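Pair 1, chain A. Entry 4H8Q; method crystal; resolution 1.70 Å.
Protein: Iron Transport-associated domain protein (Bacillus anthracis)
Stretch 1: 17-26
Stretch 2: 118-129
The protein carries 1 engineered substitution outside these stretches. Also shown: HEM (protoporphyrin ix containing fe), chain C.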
# COMPACT_ATOMS: atom_id res chain seq x y z
N ASP A 17 -14.33 -0.22 -3.85
CA ASP A 17 -13.53 0.77 -3.14
C ASP A 17 -13.27 0.27 -1.73
O ASP A 17 -14.16 -0.29 -1.07
CB ASP A 17 -14.26 2.12 -3.06
CG ASP A 17 -14.33 2.85 -4.38
OD1 ASP A 17 -13.61 2.46 -5.33
OD2 ASP A 17 -15.09 3.85 -4.47
N ILE A 18 -12.05 0.47 -1.23
CA ILE A 18 -11.76 0.16 0.16
C ILE A 18 -10.89 1.23 0.81
O ILE A 18 -9.79 1.51 0.36
CB ILE A 18 -11.15 -1.25 0.33
CG1 ILE A 18 -10.95 -1.56 1.82
CG2 ILE A 18 -9.85 -1.37 -0.46
CD1 ILE A 18 -10.78 -3.04 2.12
N ALA A 19 -11.41 1.84 1.87
CA ALA A 19 -10.64 2.86 2.57
C ALA A 19 -9.58 2.21 3.44
O ALA A 19 -9.74 1.07 3.89
CB ALA A 19 -11.57 3.72 3.44
N PHE A 20 -8.49 2.93 3.68
CA PHE A 20 -7.42 2.41 4.53
C PHE A 20 -6.57 3.55 5.05
O PHE A 20 -6.67 4.70 4.57
CB PHE A 20 -6.53 1.43 3.74
CG PHE A 20 -5.69 2.11 2.70
CD1 PHE A 20 -6.22 2.38 1.44
CD2 PHE A 20 -4.38 2.49 2.98
CE1 PHE A 20 -5.45 3.03 0.48
CE2 PHE A 20 -3.60 3.12 2.02
CZ PHE A 20 -4.14 3.40 0.77
N LYS A 21 -5.73 3.24 6.03
CA LYS A 21 -4.75 4.17 6.57
C LYS A 21 -3.43 3.41 6.70
O LYS A 21 -3.43 2.20 6.91
CB LYS A 21 -5.20 4.65 7.96
CG LYS A 21 -6.42 5.56 7.95
CD LYS A 21 -6.89 5.84 9.38
CE LYS A 21 -8.12 6.75 9.39
NZ LYS A 21 -8.66 6.93 10.77
N VAL A 22 -2.32 4.13 6.55
CA VAL A 22 -1.02 3.56 6.84
C VAL A 22 -0.60 4.02 8.23
O VAL A 22 -0.61 5.22 8.52
CB VAL A 22 0.04 4.00 5.82
CG1 VAL A 22 1.37 3.28 6.08
CG2 VAL A 22 -0.45 3.69 4.40
N LEU A 23 -0.22 3.06 9.07
CA LEU A 23 0.11 3.32 10.47
C LEU A 23 1.60 3.19 10.73
O LEU A 23 2.28 2.34 10.15
CB LEU A 23 -0.66 2.35 11.36
CG LEU A 23 -2.18 2.33 11.21
CD1 LEU A 23 -2.79 1.23 12.08
CD2 LEU A 23 -2.78 3.71 11.54
N LYS A 24 2.11 4.02 11.63
CA LYS A 24 3.48 3.90 12.08
C LYS A 24 3.69 2.54 12.76
O LYS A 24 2.81 2.07 13.49
CB LYS A 24 3.79 5.05 13.04
CG LYS A 24 5.16 5.01 13.66
CD LYS A 24 5.40 6.27 14.49
CE LYS A 24 6.75 6.22 15.19
NZ LYS A 24 6.98 7.43 16.01
N ASP A 25 4.83 1.92 12.50
CA ASP A 25 5.12 0.55 12.92
C ASP A 25 4.79 0.31 14.40
O ASP A 25 5.30 1.02 15.27
CB ASP A 25 6.59 0.23 12.65
CG ASP A 25 6.94 -1.24 12.91
OD1 ASP A 25 6.13 -2.13 12.57
OD2 ASP A 25 8.03 -1.49 13.46
N LYS A 26 3.94 -0.69 14.66
CA LYS A 26 3.59 -1.11 16.02
C LYS A 26 2.80 -0.06 16.81
O LYS A 26 2.78 -0.08 18.04
CB LYS A 26 4.84 -1.52 16.80
CG LYS A 26 5.65 -2.64 16.15
CD LYS A 26 6.80 -3.07 17.05
CE LYS A 26 7.59 -4.23 16.45
NZ LYS A 26 8.53 -3.79 15.37
N TYR A 118 11.62 1.71 6.16
CA TYR A 118 10.75 1.64 7.32
C TYR A 118 9.83 0.45 7.23
O TYR A 118 9.50 -0.02 6.13
CB TYR A 118 9.83 2.87 7.38
CG TYR A 118 10.51 4.21 7.41
CD1 TYR A 118 11.02 4.72 8.60
CD2 TYR A 118 10.60 4.99 6.27
CE1 TYR A 118 11.63 5.95 8.64
CE2 TYR A 118 11.21 6.24 6.30
CZ TYR A 118 11.71 6.71 7.49
OH TYR A 118 12.32 7.95 7.54
N ASP A 119 9.38 -0.01 8.39
CA ASP A 119 8.23 -0.88 8.49
C ASP A 119 6.98 -0.04 8.74
O ASP A 119 7.03 0.97 9.44
CB ASP A 119 8.43 -1.87 9.65
CG ASP A 119 9.57 -2.83 9.41
OD1 ASP A 119 10.49 -2.90 10.24
OD2 ASP A 119 9.55 -3.54 8.38
N VAL A 120 5.85 -0.43 8.14
CA VAL A 120 4.57 0.19 8.46
C VAL A 120 3.50 -0.89 8.46
O VAL A 120 3.74 -2.02 8.03
CB VAL A 120 4.17 1.24 7.40
CG1 VAL A 120 5.13 2.40 7.40
CG2 VAL A 120 4.12 0.59 6.01
N GLN A 121 2.32 -0.53 8.96
CA GLN A 121 1.15 -1.40 8.84
C GLN A 121 0.06 -0.71 8.04
O GLN A 121 -0.15 0.49 8.16
CB GLN A 121 0.60 -1.80 10.21
CG GLN A 121 1.40 -2.89 10.90
CD GLN A 121 2.63 -2.35 11.58
OE1 GLN A 121 2.53 -1.48 12.44
NE2 GLN A 121 3.80 -2.86 11.21
N ILE A 122 -0.63 -1.49 7.22
CA ILE A 122 -1.80 -0.98 6.53
C ILE A 122 -3.04 -1.49 7.24
O ILE A 122 -3.17 -2.70 7.47
CB ILE A 122 -1.82 -1.43 5.05
CG1 ILE A 122 -0.61 -0.84 4.32
CG2 ILE A 122 -3.12 -0.99 4.38
CD1 ILE A 122 -0.31 -1.50 2.96
N GLN A 123 -3.95 -0.59 7.58
CA GLN A 123 -5.23 -0.99 8.17
C GLN A 123 -6.35 -0.58 7.24
O GLN A 123 -6.57 0.60 7.00
CB GLN A 123 -5.44 -0.35 9.54
CG GLN A 123 -6.72 -0.82 10.22
CD GLN A 123 -6.46 -1.87 11.29
OE1 GLN A 123 -5.96 -1.56 12.37
NE2 GLN A 123 -6.80 -3.12 10.99
N PHE A 124 -7.05 -1.58 6.70
CA PHE A 124 -8.22 -1.34 5.87
C PHE A 124 -9.43 -1.15 6.76
O PHE A 124 -9.47 -1.66 7.89
CB PHE A 124 -8.46 -2.52 4.92
CG PHE A 124 -7.28 -2.82 4.03
CD1 PHE A 124 -6.38 -3.81 4.36
CD2 PHE A 124 -7.09 -2.10 2.86
CE1 PHE A 124 -5.30 -4.08 3.56
CE2 PHE A 124 -6.00 -2.37 2.04
CZ PHE A 124 -5.11 -3.37 2.39
N ASP A 125 -10.42 -0.40 6.26
CA ASP A 125 -11.69 -0.26 6.97
C ASP A 125 -12.84 -0.47 6.00
O ASP A 125 -13.36 0.48 5.42
CB ASP A 125 -11.79 1.12 7.63
CG ASP A 125 -13.05 1.27 8.46
OD1 ASP A 125 -13.87 0.33 8.47
OD2 ASP A 125 -13.22 2.33 9.10
N PRO A 126 -13.23 -1.74 5.81
CA PRO A 126 -14.25 -2.12 4.82
C PRO A 126 -15.58 -1.40 5.04
O PRO A 126 -16.34 -1.23 4.09
CB PRO A 126 -14.43 -3.62 5.07
CG PRO A 126 -13.11 -4.05 5.60
CD PRO A 126 -12.66 -2.92 6.48
N THR A 127 -15.83 -0.98 6.27
CA THR A 127 -17.11 -0.38 6.63
C THR A 127 -17.19 1.11 6.31
O THR A 127 -18.27 1.70 6.29
CB THR A 127 -17.43 -0.59 8.14
OG1 THR A 127 -16.70 0.37 8.92
CG2 THR A 127 -17.05 -1.98 8.58
N LYS A 128 -16.04 1.73 6.05
CA LYS A 128 -15.99 3.17 5.90
C LYS A 128 -16.41 3.65 4.52
O LYS A 128 -16.14 3.00 3.51
CB LYS A 128 -14.58 3.68 6.21
CG LYS A 128 -14.45 5.20 6.13
CD LYS A 128 -13.11 5.68 6.67
CE LYS A 128 -13.14 7.18 6.93
NZ LYS A 128 -13.51 7.96 5.71
N ILE A 129 -17.08 4.80 4.49
CA ILE A 129 -17.31 5.52 3.24
C ILE A 129 -17.02 7.01 3.45
O ILE A 129 -16.99 7.80 2.50
CB ILE A 129 -18.74 5.33 2.68
CG1 ILE A 129 -19.78 6.02 3.57
CG2 ILE A 129 -19.06 3.86 2.51
CD1 ILE A 129 -21.14 6.16 2.89
OXT ILE A 129 -16.79 7.47 4.58
CHA HEM C . 9.60 9.24 9.36
CHB HEM C . 10.45 13.52 7.24
CHC HEM C . 9.12 11.71 2.92
CHD HEM C . 7.71 7.61 5.12
C1A HEM C . 9.95 10.54 9.15
C2A HEM C . 10.45 11.46 10.16
C3A HEM C . 10.67 12.64 9.57
C4A HEM C . 10.34 12.51 8.17
CMA HEM C . 11.19 13.93 10.23
CAA HEM C . 10.65 11.13 11.66
CBA HEM C . 9.28 10.94 12.33
CGA HEM C . 8.41 12.17 12.22
O1A HEM C . 8.92 13.30 12.46
O2A HEM C . 7.20 12.05 11.91
C1B HEM C . 10.14 13.41 5.91
C2B HEM C . 10.19 14.48 4.95
C3B HEM C . 9.83 14.00 3.76
C4B HEM C . 9.54 12.58 3.91
CMB HEM C . 10.58 15.95 5.26
CAB HEM C . 9.76 14.83 2.46
CBB HEM C . 9.26 14.30 1.35
C1C HEM C . 8.60 10.46 3.14
C2C HEM C . 8.00 9.59 2.14
C3C HEM C . 7.61 8.46 2.74
C4C HEM C . 7.95 8.56 4.15
CMC HEM C . 7.86 9.94 0.63
CAC HEM C . 6.92 7.26 2.06
CBC HEM C . 6.74 6.14 2.75
C1D HEM C . 8.11 7.69 6.43
C2D HEM C . 7.91 6.63 7.38
C3D HEM C . 8.49 7.13 8.69
C4D HEM C . 8.99 8.45 8.42
CMD HEM C . 7.24 5.27 7.13
CAD HEM C . 8.53 6.36 10.03
CBD HEM C . 7.49 6.93 10.99
CGD HEM C . 6.11 6.85 10.42
O1D HEM C . 5.67 5.74 9.97
O2D HEM C . 5.42 7.90 10.43
NA HEM C . 9.90 11.21 7.95
NB HEM C . 9.73 12.26 5.24
NC HEM C . 8.53 9.79 4.35
ND HEM C . 8.75 8.75 7.07
FE HEM C . 9.44 10.42 6.12
O HOH W 1 -14.74 -1.60 1.36
O HOH W 2 -14.09 1.16 2.82
O HOH W 3 6.71 3.33 10.74
O HOH W 4 9.50 -3.72 12.96

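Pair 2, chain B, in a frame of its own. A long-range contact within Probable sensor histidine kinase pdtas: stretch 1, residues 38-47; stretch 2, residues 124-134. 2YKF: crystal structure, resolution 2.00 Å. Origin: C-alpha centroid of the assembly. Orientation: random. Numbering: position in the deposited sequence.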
# COMPACT_ATOMS: atom_id res chain seq x y z
N SER B 38 -4.38 -5.70 10.75
CA SER B 38 -5.23 -5.45 11.92
C SER B 38 -6.33 -4.41 11.61
O SER B 38 -7.20 -4.22 12.44
CB SER B 38 -4.42 -4.91 13.10
OG SER B 38 -3.31 -5.71 13.43
N PHE B 39 -6.23 -3.66 10.48
CA PHE B 39 -7.10 -2.49 10.27
C PHE B 39 -7.06 -1.55 11.48
O PHE B 39 -8.12 -1.02 11.91
CB PHE B 39 -8.57 -2.92 9.99
CG PHE B 39 -8.69 -3.94 8.91
CD1 PHE B 39 -8.81 -3.55 7.58
CD2 PHE B 39 -8.67 -5.29 9.19
CE1 PHE B 39 -8.88 -4.49 6.57
CE2 PHE B 39 -8.72 -6.23 8.17
CZ PHE B 39 -8.85 -5.83 6.86
N ALA B 40 -5.87 -1.32 12.02
CA ALA B 40 -5.68 -0.65 13.31
C ALA B 40 -4.46 0.19 13.33
O ALA B 40 -3.44 -0.13 12.64
CB ALA B 40 -5.60 -1.77 14.48
N ASP B 41 -4.48 1.22 14.18
CA ASP B 41 -3.32 1.98 14.52
C ASP B 41 -2.43 1.29 15.58
O ASP B 41 -2.95 0.62 16.50
CB ASP B 41 -3.76 3.33 15.12
CG ASP B 41 -4.52 4.15 14.16
OD1 ASP B 41 -3.82 4.84 13.39
OD2 ASP B 41 -5.79 4.14 14.18
N TYR B 42 -1.10 1.45 15.50
CA TYR B 42 -0.26 0.97 16.64
C TYR B 42 0.62 2.07 17.11
O TYR B 42 1.13 2.91 16.27
CB TYR B 42 0.66 -0.21 16.21
CG TYR B 42 -0.10 -1.52 16.07
CD1 TYR B 42 -0.79 -1.84 14.90
CD2 TYR B 42 -0.15 -2.44 17.17
CE1 TYR B 42 -1.55 -3.01 14.81
CE2 TYR B 42 -0.86 -3.60 17.09
CZ TYR B 42 -1.53 -3.91 15.89
OH TYR B 42 -2.18 -5.10 15.82
N LEU B 43 0.89 2.08 18.41
CA LEU B 43 1.88 2.96 18.94
C LEU B 43 2.92 2.08 19.62
O LEU B 43 2.55 1.09 20.16
CB LEU B 43 1.25 3.88 19.96
CG LEU B 43 0.73 5.25 19.53
CD1 LEU B 43 -0.09 5.28 18.33
CD2 LEU B 43 -0.03 5.89 20.70
N MET B 44 4.18 2.47 19.60
CA MET B 44 5.22 1.72 20.29
C MET B 44 5.69 2.52 21.51
O MET B 44 6.08 3.65 21.39
CB MET B 44 6.42 1.50 19.38
CG MET B 44 7.53 0.71 20.09
SD MET B 44 9.00 0.50 19.01
CE MET B 44 8.40 -0.94 18.18
N TRP B 45 5.69 1.87 22.67
CA TRP B 45 6.06 2.54 23.95
C TRP B 45 7.29 1.89 24.52
O TRP B 45 7.40 0.65 24.48
CB TRP B 45 4.94 2.36 24.96
CG TRP B 45 3.68 3.01 24.51
CD1 TRP B 45 2.65 2.45 23.86
CD2 TRP B 45 3.34 4.36 24.73
NE1 TRP B 45 1.66 3.39 23.61
CE2 TRP B 45 2.07 4.57 24.17
CE3 TRP B 45 3.97 5.40 25.40
CZ2 TRP B 45 1.41 5.82 24.24
CZ3 TRP B 45 3.33 6.65 25.45
CH2 TRP B 45 2.08 6.85 24.86
N VAL B 46 8.24 2.71 24.99
CA VAL B 46 9.39 2.23 25.77
C VAL B 46 9.32 2.82 27.22
O VAL B 46 8.52 3.75 27.46
CB VAL B 46 10.77 2.49 25.12
CG1 VAL B 46 10.90 1.69 23.73
CG2 VAL B 46 11.08 4.02 24.92
N ARG B 47 10.13 2.25 28.13
CA ARG B 47 10.09 2.59 29.58
C ARG B 47 11.48 2.99 29.95
O ARG B 47 12.43 2.23 29.76
CB ARG B 47 9.67 1.37 30.40
CG ARG B 47 9.64 1.61 31.91
CD ARG B 47 9.11 0.40 32.65
NE ARG B 47 10.13 -0.66 32.77
CZ ARG B 47 9.96 -1.79 33.48
NH1 ARG B 47 8.82 -2.00 34.14
NH2 ARG B 47 10.93 -2.70 33.55
N VAL B 124 10.83 -7.82 27.91
CA VAL B 124 9.89 -6.99 27.17
C VAL B 124 10.66 -5.70 26.96
O VAL B 124 10.95 -4.94 27.96
CB VAL B 124 8.63 -6.73 27.94
CG1 VAL B 124 7.79 -5.68 27.23
CG2 VAL B 124 7.83 -8.03 28.15
N VAL B 125 11.02 -5.44 25.70
CA VAL B 125 11.75 -4.20 25.35
C VAL B 125 10.88 -3.04 24.89
O VAL B 125 11.34 -1.88 24.86
CB VAL B 125 12.91 -4.45 24.37
CG1 VAL B 125 13.92 -5.40 24.98
CG2 VAL B 125 12.38 -5.04 23.00
N ALA B 126 9.64 -3.34 24.53
CA ALA B 126 8.68 -2.32 24.17
C ALA B 126 7.33 -2.90 24.32
O ALA B 126 7.17 -4.11 24.41
CB ALA B 126 8.90 -1.79 22.65
N VAL B 127 6.32 -2.03 24.33
CA VAL B 127 4.92 -2.44 24.31
C VAL B 127 4.14 -1.70 23.19
O VAL B 127 4.32 -0.50 23.02
CB VAL B 127 4.25 -2.13 25.66
CG1 VAL B 127 2.81 -2.47 25.60
CG2 VAL B 127 4.94 -2.99 26.74
N LEU B 128 3.30 -2.41 22.48
CA LEU B 128 2.48 -1.83 21.41
C LEU B 128 1.17 -1.59 21.97
O LEU B 128 0.65 -2.47 22.66
CB LEU B 128 2.29 -2.89 20.30
CG LEU B 128 3.58 -3.40 19.63
CD1 LEU B 128 3.21 -4.35 18.52
CD2 LEU B 128 4.36 -2.24 19.02
N THR B 129 0.58 -0.43 21.70
CA THR B 129 -0.88 -0.32 21.90
C THR B 129 -1.58 -0.28 20.56
O THR B 129 -1.08 0.38 19.61
CB THR B 129 -1.23 0.93 22.75
OG1 THR B 129 -0.62 2.11 22.16
CG2 THR B 129 -0.72 0.70 24.26
N ARG B 130 -2.67 -1.04 20.45
CA ARG B 130 -3.48 -1.10 19.25
C ARG B 130 -4.77 -0.23 19.42
O ARG B 130 -5.44 -0.31 20.47
CB ARG B 130 -3.85 -2.56 18.98
CG ARG B 130 -4.71 -2.86 17.75
CD ARG B 130 -4.96 -4.42 17.63
NE ARG B 130 -5.91 -4.84 16.56
CZ ARG B 130 -6.08 -6.11 16.12
NH1 ARG B 130 -5.37 -7.11 16.64
NH2 ARG B 130 -6.95 -6.39 15.15
N HIS B 131 -5.09 0.62 18.45
CA HIS B 131 -6.26 1.48 18.59
C HIS B 131 -7.05 1.32 17.33
O HIS B 131 -6.45 1.30 16.23
CB HIS B 131 -5.81 2.92 18.70
CG HIS B 131 -4.76 3.16 19.75
ND1 HIS B 131 -4.96 3.98 20.83
CD2 HIS B 131 -3.46 2.77 19.81
CE1 HIS B 131 -3.85 4.06 21.54
NE2 HIS B 131 -2.91 3.34 20.93
N GLN B 132 -8.36 1.16 17.43
CA GLN B 132 -9.14 0.98 16.24
C GLN B 132 -10.54 1.50 16.39
O GLN B 132 -10.96 1.77 17.52
CB GLN B 132 -9.14 -0.50 15.88
CG GLN B 132 -9.96 -1.39 16.80
CD GLN B 132 -9.69 -2.87 16.53
OE1 GLN B 132 -9.84 -3.36 15.39
NE2 GLN B 132 -9.28 -3.59 17.56
N PRO B 133 -11.28 1.65 15.27
CA PRO B 133 -12.60 2.25 15.34
C PRO B 133 -13.52 1.49 16.26
O PRO B 133 -13.36 0.26 16.44
CB PRO B 133 -13.10 2.17 13.89
CG PRO B 133 -11.83 2.13 13.07
CD PRO B 133 -10.95 1.25 13.88
N GLU B 134 -14.42 2.23 16.92
CA GLU B 134 -15.47 1.61 17.76
C GLU B 134 -16.28 0.66 16.87
O GLU B 134 -16.36 0.88 15.63
CB GLU B 134 -16.35 2.63 18.51
CG GLU B 134 -17.10 3.66 17.66
CD GLU B 134 -18.45 4.12 18.31
OE1 GLU B 134 -18.78 3.65 19.44
OE2 GLU B 134 -19.18 4.92 17.66
O HOH W 5 -10.35 -2.28 12.90
O HOH W 6 11.80 -0.24 27.15

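Both pairs are two antiparallel strands joined edge to edge. The strand axes approach to 4.5 Å in pair 1 and 4.6 Å in pair 2, and their N-to-C directions differ by 147° and 156°. Fourteen central residues superpose with an RMSD of 0.5 Å on N, CA and C. A:Lys21 falls on B:Leu43 and A:Gln123 on B:Thr129, so the register is the same.

The backbone ladder follows from that register. In pair 1, A:Lys21 N donates to A:Gln123 O and A:Gln123 N to A:Lys21 O, both at 2.9 Å. In pair 2, B:Leu43 N donates to B:Thr129 O and B:Thr129 N to B:Leu43 O, also both at 2.9 Å. One step along, A:Leu23 and A:Gln121 match B:Trp45 and B:Val127, and each pair is again doubly bonded. At the other end, B:Asp41 and B:His131 exchange two bonds. The matching A:Ala19 and A:Asp125 have one direct bond, A:Asp125 N to A:Ala19 O at 2.9 Å. A water accepts from A:Ala19 N, with its oxygen 2.9 Å from that atom, and lies 2.8 Å from A:Asp125 O.

One face carries A:Phe20, A:Val22, A:Ile122 and A:Phe124 in pair 1. It is wholly apolar here. A:Phe20 CB meets A:Phe124 CD2 at 3.7 Å, and A:Phe20 CD2 meets A:Ile122 CG2 at 4.0 Å. The matching residues are B:Tyr42, B:Met44, B:Leu128 and B:Arg130. B:Tyr42 has chi1 m where A:Phe20 has p, so the two rings leave the backbone differently. The B:Tyr42 ring comes nearer the partner strand, and B:Arg130 CA lies over one face of it. B:Arg130 is extended, and its CD is 3.4 Å from B:Tyr42 OH. B:Tyr42 OH donates to B:Ser38 OG at 2.7 Å. An aliphatic arginine stem thus packs where pair 1 has a second aromatic ring.

A:Val120 and B:Ala126 also match. A:Val22 CG1 reaches A:Val120 CB at 3.7 Å, while B:Met44 CG reaches B:Ala126 CB at 3.8 Å. The longer methionine meets the smaller alanine at much the same spacing.

The opposite face differs more. In pair 1, A:Leu23 CD1 packs on A:Gln123 CB at 4.0 Å. In pair 2, the matching diagonal is polar: B:Trp45 NE1 donates to B:Thr129 OG1 at 3.0 Å. B:Thr129 OG1 is also hydrogen-bonded to B:His131 NE2 at 2.9 Å, which extends the polar chain along the strand.

A:Gln121 has B:Val127 as its counterpart, but its amide has no equivalent there. Its end comes nearer to stretch 1. A:Gln121 NE2 donates to A:Asp25 OD1 at 2.8 Å, and A:Lys26 N donates to A:Gln121 OE1 at 2.7 Å. Both groups of the amide thus tie down the chain after the strand. The buried areas are close despite these differences, 799 Å² in pair 1 and 782 Å² in pair 2.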